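Local coordinates for Slr1257 protein (Synechocystis sp. PCC 6803 substr. Kazusa, PDB 1IIT) that binds L-serine and L-glutamate through the ligand-binding core described here and, as a full-length protein, probably works as a ligand-gated ion channel, at residues Arg50-Ser55 with Val121-Thr126; Thr125-Trp130 with Ala158-Arg163. All blocks are in the same frame, centred on the assembly; numbering follows the deposited sequence.

Overall arrangement
The ligand-binding core has the two-lobed fold of periplasmic solute-binding proteins, and its two contacts show how one loop can serve both the closure of the lobes and the build of a single lobe. Contact 1 spans the cleft, bringing residues 50-55 of one lobe to residues 121-126 of the other. Contact 2 lies within the second lobe, where helix 126-133 packs on strand 158-162. Their centres are about 11 Å apart; they share T125 and T126, and both touch the bound serine. Strand 118-122 runs beside strand 158-162 in the sheet, and V122 CG2 lies 3.7 Å from F161 CE1, joining the two contacts by apolar packing.

Contact 1: residues Arg50-Ser55 with Val121-Thr126. With SER (serine), chain B.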
loop_
_atom_site.group_PDB
_atom_site.type_symbol
_atom_site.label_atom_id
_atom_site.label_comp_id
_atom_site.label_asym_id
_atom_site.label_seq_id
_atom_site.Cartn_x
_atom_site.Cartn_y
_atom_site.Cartn_z
ATOM N N ARG A 50 -4.603 21.305 14.761
ATOM C CA ARG A 50 -3.326 21.282 14.046
ATOM C C ARG A 50 -2.219 20.806 14.985
ATOM O O ARG A 50 -2.137 21.240 16.137
ATOM C CB ARG A 50 -2.993 22.670 13.510
ATOM C CG ARG A 50 -1.669 22.760 12.773
ATOM C CD ARG A 50 -1.416 24.193 12.322
ATOM N NE ARG A 50 -0.132 24.351 11.644
ATOM C CZ ARG A 50 0.178 25.381 10.860
ATOM N NH1 ARG A 50 -0.704 26.354 10.650
ATOM N NH2 ARG A 50 1.369 25.436 10.279
ATOM N N GLN A 51 -1.392 19.884 14.498
ATOM C CA GLN A 51 -0.298 19.339 15.283
ATOM C C GLN A 51 1.017 19.945 14.837
ATOM O O GLN A 51 1.195 20.255 13.659
ATOM C CB GLN A 51 -0.241 17.815 15.147
ATOM C CG GLN A 51 -1.467 17.097 15.675
ATOM C CD GLN A 51 -1.719 17.394 17.136
ATOM O OE1 GLN A 51 -0.914 17.041 17.995
ATOM N NE2 GLN A 51 -2.835 18.056 17.425
ATOM N N ASN A 52 1.935 20.110 15.786
ATOM C CA ASN A 52 3.245 20.683 15.512
ATOM C C ASN A 52 4.089 19.788 14.605
ATOM O O ASN A 52 4.800 20.277 13.726
ATOM C CB ASN A 52 3.983 20.939 16.825
ATOM C CG ASN A 52 5.467 21.193 16.627
ATOM O OD1 ASN A 52 5.867 22.239 16.103
ATOM N ND2 ASN A 52 6.294 20.231 17.049
ATOM N N SER A 53 4.002 18.481 14.823
ATOM C CA SER A 53 4.760 17.526 14.030
ATOM C C SER A 53 4.076 16.169 14.058
ATOM O O SER A 53 3.155 15.941 14.848
ATOM C CB SER A 53 6.166 17.382 14.606
ATOM O OG SER A 53 6.119 16.773 15.888
ATOM N N ILE A 54 4.551 15.264 13.208
ATOM C CA ILE A 54 3.992 13.920 13.143
ATOM C C ILE A 54 4.188 13.160 14.452
ATOM O O ILE A 54 3.248 12.567 14.967
ATOM C CB ILE A 54 4.575 13.130 11.957
ATOM C CG1 ILE A 54 3.996 13.685 10.652
ATOM C CG2 ILE A 54 4.264 11.645 12.096
ATOM C CD1 ILE A 54 4.654 13.171 9.395
ATOM N N SER A 55 5.392 13.207 15.018
ATOM C CA SER A 55 5.639 12.487 16.266
ATOM C C SER A 55 4.866 13.083 17.442
ATOM O O SER A 55 4.460 12.357 18.351
ATOM C CB SER A 55 7.136 12.382 16.568
ATOM O OG SER A 55 7.733 13.657 16.674
ATOM N N VAL A 121 16.383 19.380 4.610
ATOM C CA VAL A 121 15.247 18.529 4.954
ATOM C C VAL A 121 14.424 19.195 6.048
ATOM O O VAL A 121 14.918 20.062 6.770
ATOM C CB VAL A 121 15.699 17.127 5.460
ATOM C CG1 VAL A 121 16.445 16.390 4.375
ATOM C CG2 VAL A 121 16.568 17.256 6.710
ATOM N N VAL A 122 13.150 18.836 6.128
ATOM C CA VAL A 122 12.284 19.390 7.154
ATOM C C VAL A 122 12.351 18.447 8.355
ATOM O O VAL A 122 12.346 17.222 8.198
ATOM C CB VAL A 122 10.825 19.538 6.652
ATOM C CG1 VAL A 122 9.949 20.166 7.737
ATOM C CG2 VAL A 122 10.802 20.400 5.393
ATOM N N ARG A 123 12.461 19.027 9.546
ATOM C CA ARG A 123 12.536 18.253 10.776
ATOM C C ARG A 123 11.326 17.327 10.930
ATOM O O ARG A 123 10.215 17.645 10.480
ATOM C CB ARG A 123 12.614 19.193 11.985
ATOM C CG ARG A 123 11.346 19.993 12.223
ATOM C CD ARG A 123 11.438 20.819 13.482
ATOM N NE ARG A 123 10.115 21.125 14.013
ATOM C CZ ARG A 123 9.374 20.259 14.696
ATOM N NH1 ARG A 123 9.824 19.037 14.934
ATOM N NH2 ARG A 123 8.173 20.608 15.124
ATOM N N ASP A 124 11.569 16.169 11.540
ATOM C CA ASP A 124 10.540 15.164 11.808
ATOM C C ASP A 124 9.795 14.576 10.605
ATOM O O ASP A 124 8.611 14.244 10.694
ATOM C CB ASP A 124 9.541 15.690 12.844
ATOM C CG ASP A 124 8.678 14.581 13.433
ATOM O OD1 ASP A 124 9.232 13.523 13.809
ATOM O OD2 ASP A 124 7.446 14.756 13.500
ATOM N N THR A 125 10.483 14.466 9.476
ATOM C CA THR A 125 9.894 13.869 8.282
ATOM C C THR A 125 10.813 12.711 7.925
ATOM O O THR A 125 11.971 12.684 8.357
ATOM C CB THR A 125 9.808 14.864 7.093
ATOM O OG1 THR A 125 11.127 15.266 6.710
ATOM C CG2 THR A 125 8.987 16.092 7.471
ATOM N N THR A 126 10.319 11.771 7.122
ATOM C CA THR A 126 11.119 10.610 6.740
ATOM C C THR A 126 12.369 10.992 5.941
ATOM O O THR A 126 13.358 10.259 5.935
ATOM C CB THR A 126 10.283 9.580 5.946
ATOM O OG1 THR A 126 9.743 10.198 4.774
ATOM C CG2 THR A 126 9.139 9.038 6.800
HETATM N N SER B . 5.261 12.033 4.536
HETATM C CA SER B . 6.179 12.757 5.460
HETATM C C SER B . 6.443 11.911 6.693
HETATM O O SER B . 5.577 11.082 7.018
HETATM C CB SER B . 5.567 14.096 5.870
HETATM O OG SER B . 5.340 14.900 4.733
HETATM O OXT SER B . 7.498 12.086 7.323
HETATM O O HOH W 1 6.366 16.010 10.820
#
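The carboxylate oxygen OD2 of D124 is the focus of this meeting between lobes. Through its syn lone pair it accepts a nearly straight bond (172°) from S55 N at 3.0 Å, in the first turn of helix 54-62. The S55 hydroxyl lies obliquely out of the carboxylate plane, its OG 3.2 Å from D124 OD1, close enough for weak bonding to one oxygen or the other. D124 reaches across the gap because its CG swings opposite the backbone N (chi1 -165°), which sets the acid group before this helix, whose dipole would be expected to favour a negative charge there. S53, the N-cap, accepts the N-H of A56 on its OG. A water adds a second bridge, accepting from I54 N at 3.1 Å and donating to D124 O at 2.9 Å. Nearer the solvent, the guanidinium of R123 presents an edge to the side chain of N52, the two planar groups lying 22° apart.

R123 and D124 form the middle of a type II turn from V122 to T125, and T125 OG1 bonds back to V122 O at 2.7 Å. Immediately beyond it, T126 N donates to the ligand's OXT at 2.8 Å, while I54 CD1 lies 3.3 Å from the ligand's O. Here the polar bridge beside the ligand carboxylate joins the two lobes across the cleft of a periplasmic-binding-protein fold, consistent with a closed, ligand-bound state.

Contact 2: residues Thr125-Trp130 with Ala158-Arg163; sequences TTAVDW and AVMFDR. With SER (serine), chain B.
Helix 126-130 runs across strand 158-162 at 126° between their N-to-C directions, with the segment axes 7.8 Å apart at their closest. This is the packing of a beta-alpha-beta unit on its own sheet: helix 126-133 links the parallel strands 118-122 and 137-141, and strand 158-162 lies on the other side of 118-122. The backbones come nearest at A127 and F161, whose CA atoms are 5.7 Å apart. Such closeness suits a residue as small as alanine, and A127 CB rests against the strand backbone, 3.4 Å from M160 O.

M160 has the largest share of the buried surface, followed by A127. Its extended chain (chi1 -166°, chi2 -175°) carries CG along the A127 methyl and SD to 3.9 Å from W130 CB. The indole of W130 leads off from there, giving NE1 to E188 and packing on Y213 of the second subunit.

Toward the pocket, T125 and F161 meet at about a right angle, T125 CG2 approaching F161 CE1 obliquely. Polar atoms between helix and strand are joined through water. One molecule donates to T125 OG1, whose own proton goes to V122 O, and, at 2.8 Å, to M160 O; another donates to T126 OG1 and D162 OD2. This second water thus ties T126 to D162, the residue that receives the ligand's amino group, since the ligand N donates to D162 OD1 at 2.7 Å. Y190 OH also bonds that oxygen, which should help fix the carboxylate's rotation. The ligand's hydroxyl bonds weakly to D162 OD2, and this same oxygen sits 3.9 Å above the plane of the F161 ring, over its centre.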
loop_
_atom_site.group_PDB
_atom_site.type_symbol
_atom_site.label_atom_id
_atom_site.label_comp_id
_atom_site.label_asym_id
_atom_site.label_seq_id
_atom_site.Cartn_x
_atom_site.Cartn_y
_atom_site.Cartn_z
ATOM N N THR A 125 10.483 14.466 9.476
ATOM C CA THR A 125 9.894 13.869 8.282
ATOM C C THR A 125 10.813 12.711 7.925
ATOM O O THR A 125 11.971 12.684 8.357
ATOM C CB THR A 125 9.808 14.864 7.093
ATOM O OG1 THR A 125 11.127 15.266 6.710
ATOM C CG2 THR A 125 8.987 16.092 7.471
ATOM N N THR A 126 10.319 11.771 7.122
ATOM C CA THR A 126 11.119 10.610 6.740
ATOM C C THR A 126 12.369 10.992 5.941
ATOM O O THR A 126 13.358 10.259 5.935
ATOM C CB THR A 126 10.283 9.580 5.946
ATOM O OG1 THR A 126 9.743 10.198 4.774
ATOM C CG2 THR A 126 9.139 9.038 6.800
ATOM N N ALA A 127 12.322 12.155 5.296
ATOM C CA ALA A 127 13.444 12.657 4.503
ATOM C C ALA A 127 14.719 12.836 5.336
ATOM O O ALA A 127 15.828 12.712 4.815
ATOM C CB ALA A 127 13.066 13.972 3.836
ATOM N N VAL A 128 14.567 13.142 6.621
ATOM C CA VAL A 128 15.730 13.318 7.488
ATOM C C VAL A 128 16.525 12.014 7.524
ATOM O O VAL A 128 17.740 12.012 7.312
ATOM C CB VAL A 128 15.328 13.719 8.931
ATOM C CG1 VAL A 128 16.573 13.895 9.801
ATOM C CG2 VAL A 128 14.520 15.004 8.912
ATOM N N ASP A 129 15.813 10.906 7.732
ATOM C CA ASP A 129 16.422 9.579 7.794
ATOM C C ASP A 129 16.977 9.121 6.452
ATOM O O ASP A 129 18.046 8.517 6.399
ATOM C CB ASP A 129 15.416 8.554 8.315
ATOM C CG ASP A 129 14.834 8.946 9.661
ATOM O OD1 ASP A 129 15.572 9.524 10.486
ATOM O OD2 ASP A 129 13.634 8.692 9.889
ATOM N N TRP A 130 16.256 9.399 5.371
ATOM C CA TRP A 130 16.726 9.009 4.049
ATOM C C TRP A 130 17.963 9.803 3.643
ATOM O O TRP A 130 18.865 9.265 3.005
ATOM C CB TRP A 130 15.616 9.184 3.011
ATOM C CG TRP A 130 14.617 8.081 3.030
ATOM C CD1 TRP A 130 13.276 8.194 3.258
ATOM C CD2 TRP A 130 14.869 6.685 2.813
ATOM N NE1 TRP A 130 12.682 6.958 3.196
ATOM C CE2 TRP A 130 13.635 6.016 2.924
ATOM C CE3 TRP A 130 16.023 5.941 2.537
ATOM C CZ2 TRP A 130 13.513 4.628 2.766
ATOM C CZ3 TRP A 130 15.902 4.560 2.381
ATOM C CH2 TRP A 130 14.653 3.920 2.498
ATOM N N ALA A 158 20.080 21.017 -2.803
ATOM C CA ALA A 158 18.812 20.314 -2.995
ATOM C C ALA A 158 17.954 20.321 -1.734
ATOM O O ALA A 158 18.424 20.657 -0.647
ATOM C CB ALA A 158 19.079 18.878 -3.416
ATOM N N VAL A 159 16.678 19.985 -1.902
ATOM C CA VAL A 159 15.733 19.895 -0.794
ATOM C C VAL A 159 15.096 18.521 -0.954
ATOM O O VAL A 159 14.638 18.183 -2.040
ATOM C CB VAL A 159 14.622 20.979 -0.875
ATOM C CG1 VAL A 159 13.582 20.770 0.236
ATOM C CG2 VAL A 159 15.223 22.367 -0.758
ATOM N N MET A 160 15.156 17.697 0.090
ATOM C CA MET A 160 14.555 16.364 0.040
ATOM C C MET A 160 13.232 16.406 0.790
ATOM O O MET A 160 13.180 16.794 1.956
ATOM C CB MET A 160 15.470 15.317 0.666
ATOM C CG MET A 160 15.050 13.897 0.344
ATOM S SD MET A 160 16.035 12.667 1.204
ATOM C CE MET A 160 17.483 12.580 0.163
ATOM N N PHE A 161 12.164 16.013 0.109
ATOM C CA PHE A 161 10.828 16.033 0.696
ATOM C C PHE A 161 9.902 15.216 -0.193
ATOM O O PHE A 161 10.286 14.813 -1.291
ATOM C CB PHE A 161 10.338 17.483 0.777
ATOM C CG PHE A 161 9.189 17.695 1.723
ATOM C CD1 PHE A 161 9.417 17.873 3.082
ATOM C CD2 PHE A 161 7.877 17.727 1.257
ATOM C CE1 PHE A 161 8.358 18.079 3.963
ATOM C CE2 PHE A 161 6.816 17.932 2.132
ATOM C CZ PHE A 161 7.058 18.108 3.486
ATOM N N ASP A 162 8.696 14.948 0.298
ATOM C CA ASP A 162 7.685 14.194 -0.446
ATOM C C ASP A 162 7.487 14.818 -1.828
ATOM O O ASP A 162 7.223 16.009 -1.943
ATOM C CB ASP A 162 6.350 14.198 0.311
ATOM C CG ASP A 162 6.449 13.546 1.681
ATOM O OD1 ASP A 162 5.695 12.585 1.936
ATOM O OD2 ASP A 162 7.279 13.994 2.506
ATOM N N ARG A 163 7.571 13.984 -2.859
ATOM C CA ARG A 163 7.452 14.419 -4.241
ATOM C C ARG A 163 6.194 15.212 -4.617
ATOM O O ARG A 163 6.299 16.214 -5.321
ATOM C CB ARG A 163 7.662 13.230 -5.181
ATOM C CG ARG A 163 8.158 13.617 -6.557
ATOM C CD ARG A 163 8.718 12.420 -7.316
ATOM N NE ARG A 163 9.390 12.842 -8.546
ATOM C CZ ARG A 163 8.761 13.212 -9.661
ATOM N NH1 ARG A 163 7.434 13.210 -9.717
ATOM N NH2 ARG A 163 9.461 13.605 -10.720
HETATM N N SER B . 5.261 12.033 4.536
HETATM C CA SER B . 6.179 12.757 5.460
HETATM C C SER B . 6.443 11.911 6.693
HETATM O O SER B . 5.577 11.082 7.018
HETATM C CB SER B . 5.567 14.096 5.870
HETATM O OG SER B . 5.340 14.900 4.733
HETATM O OXT SER B . 7.498 12.086 7.323
HETATM O O HOH W 2 12.060 16.823 4.493
HETATM O O HOH W 3 9.668 13.024 3.931
#